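Side-chain contacts in cruciform cutting endonuclease 1, mitochondrial (Schizosaccharomyces pombe, PDB 1KCF), which resolves four-way Holliday junctions as a homodimeric endonuclease, cutting at the point of strand exchange, and appears important for maintaining mitochondrial DNA: residues N74-N79 with W85-Q90; D96-L101 with E139-A144. All coordinates share one frame; numbering follows the deposited sequence.

Interaction 1 of 2, residues N74-N79 with W85-Q90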
ATOM      1  N   ASN A  74     -19.221   3.547   5.194  1.00 47.28           N
ATOM      2  CA  ASN A  74     -19.111   3.182   3.793  1.00 49.03           C
ATOM      3  C   ASN A  74     -18.439   4.394   3.165  1.00 49.44           C
ATOM      4  O   ASN A  74     -19.082   5.413   2.923  1.00 49.90           O
ATOM      5  CB  ASN A  74     -20.494   2.952   3.187  1.00 48.51           C
ATOM      6  CG  ASN A  74     -20.430   2.514   1.734  1.00 48.86           C
ATOM      7  OD1 ASN A  74     -21.361   1.894   1.221  1.00 48.64           O
ATOM      8  ND2 ASN A  74     -19.331   2.841   1.062  1.00 47.61           N
ATOM      9  N   LEU A  75     -17.135   4.275   2.928  1.00 50.25           N
ATOM     10  CA  LEU A  75     -16.331   5.356   2.370  1.00 52.42           C
ATOM     11  C   LEU A  75     -16.693   5.753   0.937  1.00 54.45           C
ATOM     12  O   LEU A  75     -16.050   6.616   0.346  1.00 53.87           O
ATOM     13  CB  LEU A  75     -14.848   4.974   2.456  1.00 50.64           C
ATOM     14  CG  LEU A  75     -14.380   4.494   3.841  1.00 51.46           C
ATOM     15  CD1 LEU A  75     -12.880   4.222   3.828  1.00 50.44           C
ATOM     16  CD2 LEU A  75     -14.713   5.545   4.894  1.00 51.37           C
ATOM     17  N   THR A  76     -17.726   5.126   0.385  1.00 56.85           N
ATOM     18  CA  THR A  76     -18.171   5.421  -0.974  1.00 60.28           C
ATOM     19  C   THR A  76     -19.358   6.382  -0.963  1.00 61.20           C
ATOM     20  O   THR A  76     -19.637   7.051  -1.959  1.00 61.82           O
ATOM     21  CB  THR A  76     -18.579   4.123  -1.716  1.00 61.05           C
ATOM     22  OG1 THR A  76     -17.402   3.371  -2.033  1.00 62.15           O
ATOM     23  CG2 THR A  76     -19.330   4.442  -2.998  1.00 64.94           C
ATOM     24  N   GLU A  77     -20.048   6.445   0.170  1.00 62.47           N
ATOM     25  CA  GLU A  77     -21.208   7.315   0.327  1.00 64.59           C
ATOM     26  C   GLU A  77     -20.964   8.289   1.470  1.00 64.44           C
ATOM     27  O   GLU A  77     -19.870   8.335   2.033  1.00 67.08           O
ATOM     28  CB  GLU A  77     -22.456   6.485   0.644  1.00 66.57           C
ATOM     29  CG  GLU A  77     -22.778   5.403  -0.373  1.00 70.94           C
ATOM     30  CD  GLU A  77     -24.013   4.607   0.009  1.00 73.65           C
ATOM     31  OE1 GLU A  77     -24.020   4.008   1.107  1.00 73.64           O
ATOM     32  OE2 GLU A  77     -24.978   4.581  -0.786  1.00 75.46           O
ATOM     33  N   LYS A  78     -21.984   9.069   1.809  1.00 62.44           N
ATOM     34  CA  LYS A  78     -21.872  10.018   2.905  1.00 61.18           C
ATOM     35  C   LYS A  78     -21.629   9.194   4.164  1.00 59.66           C
ATOM     36  O   LYS A  78     -22.319   8.202   4.403  1.00 59.35           O
ATOM     37  CB  LYS A  78     -23.159  10.825   3.039  1.00 61.75           C
ATOM     38  N   ASN A  79     -20.654   9.602   4.968  1.00 57.62           N
ATOM     39  CA  ASN A  79     -20.327   8.865   6.181  1.00 55.22           C
ATOM     40  C   ASN A  79     -19.939   9.779   7.332  1.00 54.64           C
ATOM     41  O   ASN A  79     -19.668  10.960   7.134  1.00 54.68           O
ATOM     42  CB  ASN A  79     -19.189   7.892   5.883  1.00 54.97           C
ATOM     43  CG  ASN A  79     -17.982   8.585   5.284  1.00 53.91           C
ATOM     44  OD1 ASN A  79     -17.224   9.252   5.986  1.00 54.40           O
ATOM     45  ND2 ASN A  79     -17.811   8.445   3.977  1.00 52.28           N
ATOM     46  N   TRP A  85     -15.223  10.837  -1.239  1.00 58.78           N
ATOM     47  CA  TRP A  85     -14.407  10.080  -2.170  1.00 57.44           C
ATOM     48  C   TRP A  85     -15.262   9.323  -3.176  1.00 60.23           C
ATOM     49  O   TRP A  85     -16.196   8.615  -2.805  1.00 60.21           O
ATOM     50  CB  TRP A  85     -13.538   9.092  -1.397  1.00 52.90           C
ATOM     51  CG  TRP A  85     -12.626   8.283  -2.253  1.00 47.68           C
ATOM     52  CD1 TRP A  85     -11.504   8.715  -2.892  1.00 45.28           C
ATOM     53  CD2 TRP A  85     -12.743   6.885  -2.547  1.00 45.65           C
ATOM     54  NE1 TRP A  85     -10.908   7.673  -3.563  1.00 44.88           N
ATOM     55  CE2 TRP A  85     -11.651   6.537  -3.366  1.00 45.61           C
ATOM     56  CE3 TRP A  85     -13.665   5.893  -2.194  1.00 44.77           C
ATOM     57  CZ2 TRP A  85     -11.451   5.238  -3.839  1.00 46.30           C
ATOM     58  CZ3 TRP A  85     -13.469   4.598  -2.663  1.00 44.22           C
ATOM     59  CH2 TRP A  85     -12.369   4.284  -3.477  1.00 44.78           C
ATOM     60  N   THR A  86     -14.931   9.477  -4.451  1.00 62.69           N
ATOM     61  CA  THR A  86     -15.662   8.805  -5.511  1.00 66.06           C
ATOM     62  C   THR A  86     -15.028   7.445  -5.766  1.00 67.87           C
ATOM     63  O   THR A  86     -13.816   7.345  -5.965  1.00 69.10           O
ATOM     64  CB  THR A  86     -15.643   9.637  -6.808  1.00 65.76           C
ATOM     65  OG1 THR A  86     -16.299  10.890  -6.574  1.00 67.49           O
ATOM     66  CG2 THR A  86     -16.360   8.901  -7.928  1.00 65.22           C
ATOM     67  N   GLU A  87     -15.850   6.401  -5.758  1.00 68.81           N
ATOM     68  CA  GLU A  87     -15.361   5.048  -5.977  1.00 69.15           C
ATOM     69  C   GLU A  87     -14.483   4.980  -7.219  1.00 69.27           C
ATOM     70  O   GLU A  87     -14.920   5.298  -8.324  1.00 70.39           O
ATOM     71  CB  GLU A  87     -16.535   4.071  -6.109  1.00 70.05           C
ATOM     72  CG  GLU A  87     -16.165   2.623  -5.816  1.00 70.56           C
ATOM     73  CD  GLU A  87     -17.374   1.704  -5.759  1.00 71.51           C
ATOM     74  OE1 GLU A  87     -18.430   2.134  -5.247  1.00 72.85           O
ATOM     75  OE2 GLU A  87     -17.265   0.544  -6.211  1.00 71.16           O
ATOM     76  N   ASP A  88     -13.234   4.573  -7.019  1.00 68.38           N
ATOM     77  CA  ASP A  88     -12.257   4.442  -8.094  1.00 67.93           C
ATOM     78  C   ASP A  88     -11.059   3.749  -7.463  1.00 67.59           C
ATOM     79  O   ASP A  88     -10.390   4.318  -6.600  1.00 69.27           O
ATOM     80  CB  ASP A  88     -11.839   5.816  -8.617  1.00 68.30           C
ATOM     81  CG  ASP A  88     -10.917   5.727  -9.821  1.00 68.27           C
ATOM     82  OD1 ASP A  88     -10.163   4.738  -9.930  1.00 68.00           O
ATOM     83  OD2 ASP A  88     -10.936   6.655 -10.655  1.00 69.75           O
ATOM     84  N   PHE A  89     -10.784   2.526  -7.893  1.00 66.16           N
ATOM     85  CA  PHE A  89      -9.684   1.771  -7.322  1.00 65.32           C
ATOM     86  C   PHE A  89      -8.369   1.900  -8.078  1.00 65.53           C
ATOM     87  O   PHE A  89      -7.552   0.978  -8.101  1.00 64.91           O
ATOM     88  CB  PHE A  89     -10.101   0.309  -7.182  1.00 64.97           C
ATOM     89  CG  PHE A  89     -11.424   0.137  -6.488  1.00 65.08           C
ATOM     90  CD1 PHE A  89     -12.572  -0.156  -7.212  1.00 64.31           C
ATOM     91  CD2 PHE A  89     -11.527   0.314  -5.112  1.00 64.36           C
ATOM     92  CE1 PHE A  89     -13.805  -0.269  -6.582  1.00 65.07           C
ATOM     93  CE2 PHE A  89     -12.757   0.204  -4.470  1.00 66.06           C
ATOM     94  CZ  PHE A  89     -13.899  -0.088  -5.208  1.00 65.68           C
ATOM     95  N   GLN A  90      -8.173   3.063  -8.690  1.00 65.59           N
ATOM     96  CA  GLN A  90      -6.945   3.350  -9.416  1.00 65.48           C
ATOM     97  C   GLN A  90      -5.928   3.803  -8.365  1.00 65.20           C
ATOM     98  O   GLN A  90      -6.264   4.567  -7.461  1.00 63.53           O
ATOM     99  CB  GLN A  90      -7.188   4.458 -10.434  1.00 64.33           C
TER
HETATM  100  O   HOH W   1     -18.771   7.102  -4.901  1.00 81.72           O

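Interaction 2 of 2, residues D96-L101 with E139-A144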
ATOM      1  N   ASP A  96      -5.516   8.954  -2.561  1.00 47.37           N
ATOM      2  CA  ASP A  96      -6.378  10.053  -2.144  1.00 47.99           C
ATOM      3  C   ASP A  96      -7.243   9.634  -0.959  1.00 46.77           C
ATOM      4  O   ASP A  96      -7.397  10.380   0.005  1.00 46.34           O
ATOM      5  CB  ASP A  96      -7.272  10.486  -3.306  1.00 52.30           C
ATOM      6  CG  ASP A  96      -8.238  11.584  -2.919  1.00 56.59           C
ATOM      7  OD1 ASP A  96      -7.777  12.661  -2.491  1.00 59.03           O
ATOM      8  OD2 ASP A  96      -9.462  11.369  -3.042  1.00 62.99           O
ATOM      9  N   LEU A  97      -7.816   8.437  -1.041  1.00 42.83           N
ATOM     10  CA  LEU A  97      -8.653   7.928   0.036  1.00 42.08           C
ATOM     11  C   LEU A  97      -7.805   7.646   1.277  1.00 40.26           C
ATOM     12  O   LEU A  97      -8.198   7.981   2.396  1.00 38.17           O
ATOM     13  CB  LEU A  97      -9.366   6.644  -0.405  1.00 41.26           C
ATOM     14  CG  LEU A  97     -10.250   5.938   0.628  1.00 41.91           C
ATOM     15  CD1 LEU A  97     -11.450   6.807   0.973  1.00 38.58           C
ATOM     16  CD2 LEU A  97     -10.709   4.605   0.066  1.00 39.40           C
ATOM     17  N   SER A  98      -6.644   7.032   1.074  1.00 38.10           N
ATOM     18  CA  SER A  98      -5.760   6.707   2.185  1.00 42.43           C
ATOM     19  C   SER A  98      -5.313   7.956   2.935  1.00 44.15           C
ATOM     20  O   SER A  98      -5.232   7.953   4.162  1.00 42.74           O
ATOM     21  CB  SER A  98      -4.531   5.951   1.682  1.00 41.80           C
ATOM     22  OG  SER A  98      -4.907   4.759   1.015  1.00 46.31           O
ATOM     23  N   ILE A  99      -5.027   9.022   2.195  1.00 45.89           N
ATOM     24  CA  ILE A  99      -4.577  10.268   2.802  1.00 46.43           C
ATOM     25  C   ILE A  99      -5.675  10.926   3.634  1.00 46.31           C
ATOM     26  O   ILE A  99      -5.417  11.392   4.740  1.00 47.31           O
ATOM     27  CB  ILE A  99      -4.047  11.235   1.716  1.00 47.40           C
ATOM     28  CG1 ILE A  99      -2.768  10.647   1.113  1.00 47.02           C
ATOM     29  CG2 ILE A  99      -3.769  12.614   2.308  1.00 47.78           C
ATOM     30  CD1 ILE A  99      -2.247  11.384  -0.105  1.00 48.45           C
ATOM     31  N   GLN A 100      -6.900  10.952   3.119  1.00 46.50           N
ATOM     32  CA  GLN A 100      -8.001  11.545   3.873  1.00 46.71           C
ATOM     33  C   GLN A 100      -8.271  10.703   5.118  1.00 46.93           C
ATOM     34  O   GLN A 100      -8.398  11.222   6.226  1.00 47.62           O
ATOM     35  CB  GLN A 100      -9.282  11.596   3.037  1.00 48.26           C
ATOM     36  CG  GLN A 100      -9.176  12.343   1.723  1.00 50.98           C
ATOM     37  CD  GLN A 100     -10.538  12.559   1.083  1.00 52.28           C
ATOM     38  OE1 GLN A 100     -10.704  12.407  -0.131  1.00 54.93           O
ATOM     39  NE2 GLN A 100     -11.523  12.919   1.901  1.00 50.80           N
ATOM     40  N   LEU A 101      -8.363   9.393   4.921  1.00 46.69           N
ATOM     41  CA  LEU A 101      -8.628   8.480   6.021  1.00 45.89           C
ATOM     42  C   LEU A 101      -7.546   8.613   7.086  1.00 44.91           C
ATOM     43  O   LEU A 101      -7.834   8.604   8.277  1.00 44.77           O
ATOM     44  CB  LEU A 101      -8.681   7.045   5.501  1.00 46.25           C
ATOM     45  CG  LEU A 101      -9.321   5.992   6.404  1.00 49.39           C
ATOM     46  CD1 LEU A 101     -10.688   6.477   6.900  1.00 47.98           C
ATOM     47  CD2 LEU A 101      -9.468   4.693   5.614  1.00 48.95           C
ATOM     48  N   GLU A 139      -4.348  -0.915   3.214  1.00 44.93           N
ATOM     49  CA  GLU A 139      -3.437  -1.243   4.298  1.00 46.28           C
ATOM     50  C   GLU A 139      -2.028  -0.746   3.991  1.00 44.16           C
ATOM     51  O   GLU A 139      -1.404  -0.076   4.813  1.00 43.46           O
ATOM     52  CB  GLU A 139      -3.414  -2.759   4.513  1.00 48.65           C
ATOM     53  CG  GLU A 139      -2.321  -3.251   5.444  1.00 54.78           C
ATOM     54  CD  GLU A 139      -2.358  -4.757   5.643  1.00 59.81           C
ATOM     55  OE1 GLU A 139      -3.245  -5.236   6.378  1.00 63.43           O
ATOM     56  OE2 GLU A 139      -1.509  -5.465   5.059  1.00 62.72           O
ATOM     57  N   SER A 140      -1.537  -1.083   2.802  1.00 42.15           N
ATOM     58  CA  SER A 140      -0.198  -0.697   2.374  1.00 41.36           C
ATOM     59  C   SER A 140       0.041   0.806   2.400  1.00 38.66           C
ATOM     60  O   SER A 140       1.076   1.263   2.879  1.00 38.40           O
ATOM     61  CB  SER A 140       0.080  -1.215   0.964  1.00 40.51           C
ATOM     62  OG  SER A 140       0.154  -2.622   0.951  1.00 46.41           O
ATOM     63  N   MET A 141      -0.912   1.565   1.873  1.00 35.75           N
ATOM     64  CA  MET A 141      -0.782   3.014   1.832  1.00 37.52           C
ATOM     65  C   MET A 141      -0.812   3.638   3.226  1.00 36.22           C
ATOM     66  O   MET A 141      -0.018   4.533   3.525  1.00 35.17           O
ATOM     67  CB  MET A 141      -1.878   3.614   0.944  1.00 36.48           C
ATOM     68  CG  MET A 141      -1.786   3.143  -0.509  1.00 38.26           C
ATOM     69  SD  MET A 141      -2.919   3.978  -1.639  1.00 42.98           S
ATOM     70  CE  MET A 141      -2.141   3.639  -3.219  1.00 38.99           C
ATOM     71  N   LEU A 142      -1.719   3.160   4.076  1.00 36.85           N
ATOM     72  CA  LEU A 142      -1.828   3.669   5.438  1.00 37.89           C
ATOM     73  C   LEU A 142      -0.517   3.455   6.187  1.00 38.69           C
ATOM     74  O   LEU A 142      -0.087   4.316   6.952  1.00 40.32           O
ATOM     75  CB  LEU A 142      -2.975   2.977   6.182  1.00 38.34           C
ATOM     76  CG  LEU A 142      -4.393   3.358   5.744  1.00 38.82           C
ATOM     77  CD1 LEU A 142      -5.399   2.585   6.575  1.00 37.28           C
ATOM     78  CD2 LEU A 142      -4.608   4.860   5.915  1.00 37.82           C
ATOM     79  N   TYR A 143       0.115   2.309   5.957  1.00 38.15           N
ATOM     80  CA  TYR A 143       1.384   1.981   6.596  1.00 40.64           C
ATOM     81  C   TYR A 143       2.494   2.913   6.111  1.00 43.10           C
ATOM     82  O   TYR A 143       3.308   3.403   6.904  1.00 42.07           O
ATOM     83  CB  TYR A 143       1.763   0.532   6.294  1.00 43.00           C
ATOM     84  CG  TYR A 143       1.618  -0.386   7.481  1.00 47.27           C
ATOM     85  CD1 TYR A 143       2.647  -0.517   8.412  1.00 49.87           C
ATOM     86  CD2 TYR A 143       0.431  -1.085   7.703  1.00 47.60           C
ATOM     87  CE1 TYR A 143       2.498  -1.317   9.540  1.00 52.27           C
ATOM     88  CE2 TYR A 143       0.269  -1.885   8.825  1.00 50.84           C
ATOM     89  CZ  TYR A 143       1.304  -1.997   9.740  1.00 53.24           C
ATOM     90  OH  TYR A 143       1.139  -2.776  10.860  1.00 56.52           O
ATOM     91  N   ALA A 144       2.529   3.146   4.802  1.00 40.37           N
ATOM     92  CA  ALA A 144       3.532   4.024   4.231  1.00 40.00           C
ATOM     93  C   ALA A 144       3.368   5.422   4.822  1.00 39.99           C
ATOM     94  O   ALA A 144       4.340   6.034   5.266  1.00 41.65           O
ATOM     95  CB  ALA A 144       3.387   4.070   2.715  1.00 39.20           C
TER

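Interaction 1 of 2, residues N74-N79 with W85-Q90
The loop that leads from strand 65-73 to helix 91-109 of this RNase H-like resolvase doubles back on itself where Leu-75 and Thr-76 meet Trp-85 and Glu-87. Residues Asn-74 to Glu-77 form a type I beta turn. The carbonyl O of Leu-75 lies in the plane of the Trp-85 indole, at its edge, 3.6 Å from CE3, while CA of Glu-87 sits over the rim of one ring face. NE1, on the far edge, is hydrogen-bonded to the carbonyl O of Ser-93. At Thr-76 the methyl CG2 stands anti to the backbone N, which brings it within 3.3 Å of Glu-87 OE1. With CG likewise anti (chi1 -158°) and the chain extended beyond it, Glu-87 reaches across the threonine; its OE1 also has a long, weak ion pair with Lys-50. A water completes the join, donating to Thr-76 O and accepting from Glu-87 N, each at 3.1 Å. A glycine in place of Thr-76 would probably leave the Glu-87 chain without the methyl and hydroxyl it lies across, freeing its carboxylate to swing. Direct contact here is thus van der Waals and ring-edge packing, with one water bridging Thr-76 O and Glu-87 N.

Interaction 2 of 2, residues D96-L101 with E139-A144
Helices 91-109 and 128-151 come close at Ser-98 and Leu-142, whose CA atoms lie 5.9 Å apart, a separation that brings backbone as well as side chains into the contact. The small side chain of Ser-98 points toward the partner helix and meets the base of Met-141. Its CB is 3.6 Å from Met-141 CB, and its OG comes to 3.2 Å from that same carbon and 3.4 Å from SD. Met-141 sets out toward the serine, but with CG anti to its carbonyl carbon (chi1 -62°) and the chain extended from there, the thioether runs past the hydroxyl and the end of the side chain leads away. The serine hydroxyl has its polar partner within its own helix: OG is hydrogen-bonded to the carbonyl O of Met-94, one turn earlier. Leu-142 fills the other part of the contact with a single branch, CD2 lying 3.6 Å from the carbonyl O of Ser-98. Its side chain continues the hydrophobic layer onto Met-116 of strand 113-118 and Leu-47 of strand 42-47, so helix 128-151 is seated on the central sheet here. That helix also meets the second subunit, where Ser-140 packs on Met-137 and Ala-144 on Met-141 of that chain. The contact therefore joins the two helices by close van der Waals packing, of Met-141 on the buried Ser-98 hydroxyl and of Leu-142 CD2 on the Ser-98 carbonyl. Because that hydroxyl is already engaged by Met-94 O, it can lie against carbon and sulfur with its polarity met inside its own helix.

In the fold
From the N terminus, the chain leaves strand 65-73 and at once enters interaction 1, which closes a short loop of five intervening residues before helix 91-109 begins. Interaction 2 opens only after that loop is shut, so the two contacts follow in series, neither nesting nor crossing. Interaction 2 spans a longer excursion, along helix 91-109, through strand 113-118 and into helix 128-151. Their centres lie 13 Å apart, and helix 91-109 joins them: Leu-75 CD1 packs 3.9 Å from Leu-101 CD2, and Trp-85 rests on Asp-96 and Leu-97. Together they tie the loop after strand 65-73, two helices and the sheet that carries Asp-46, a magnesium-binding residue.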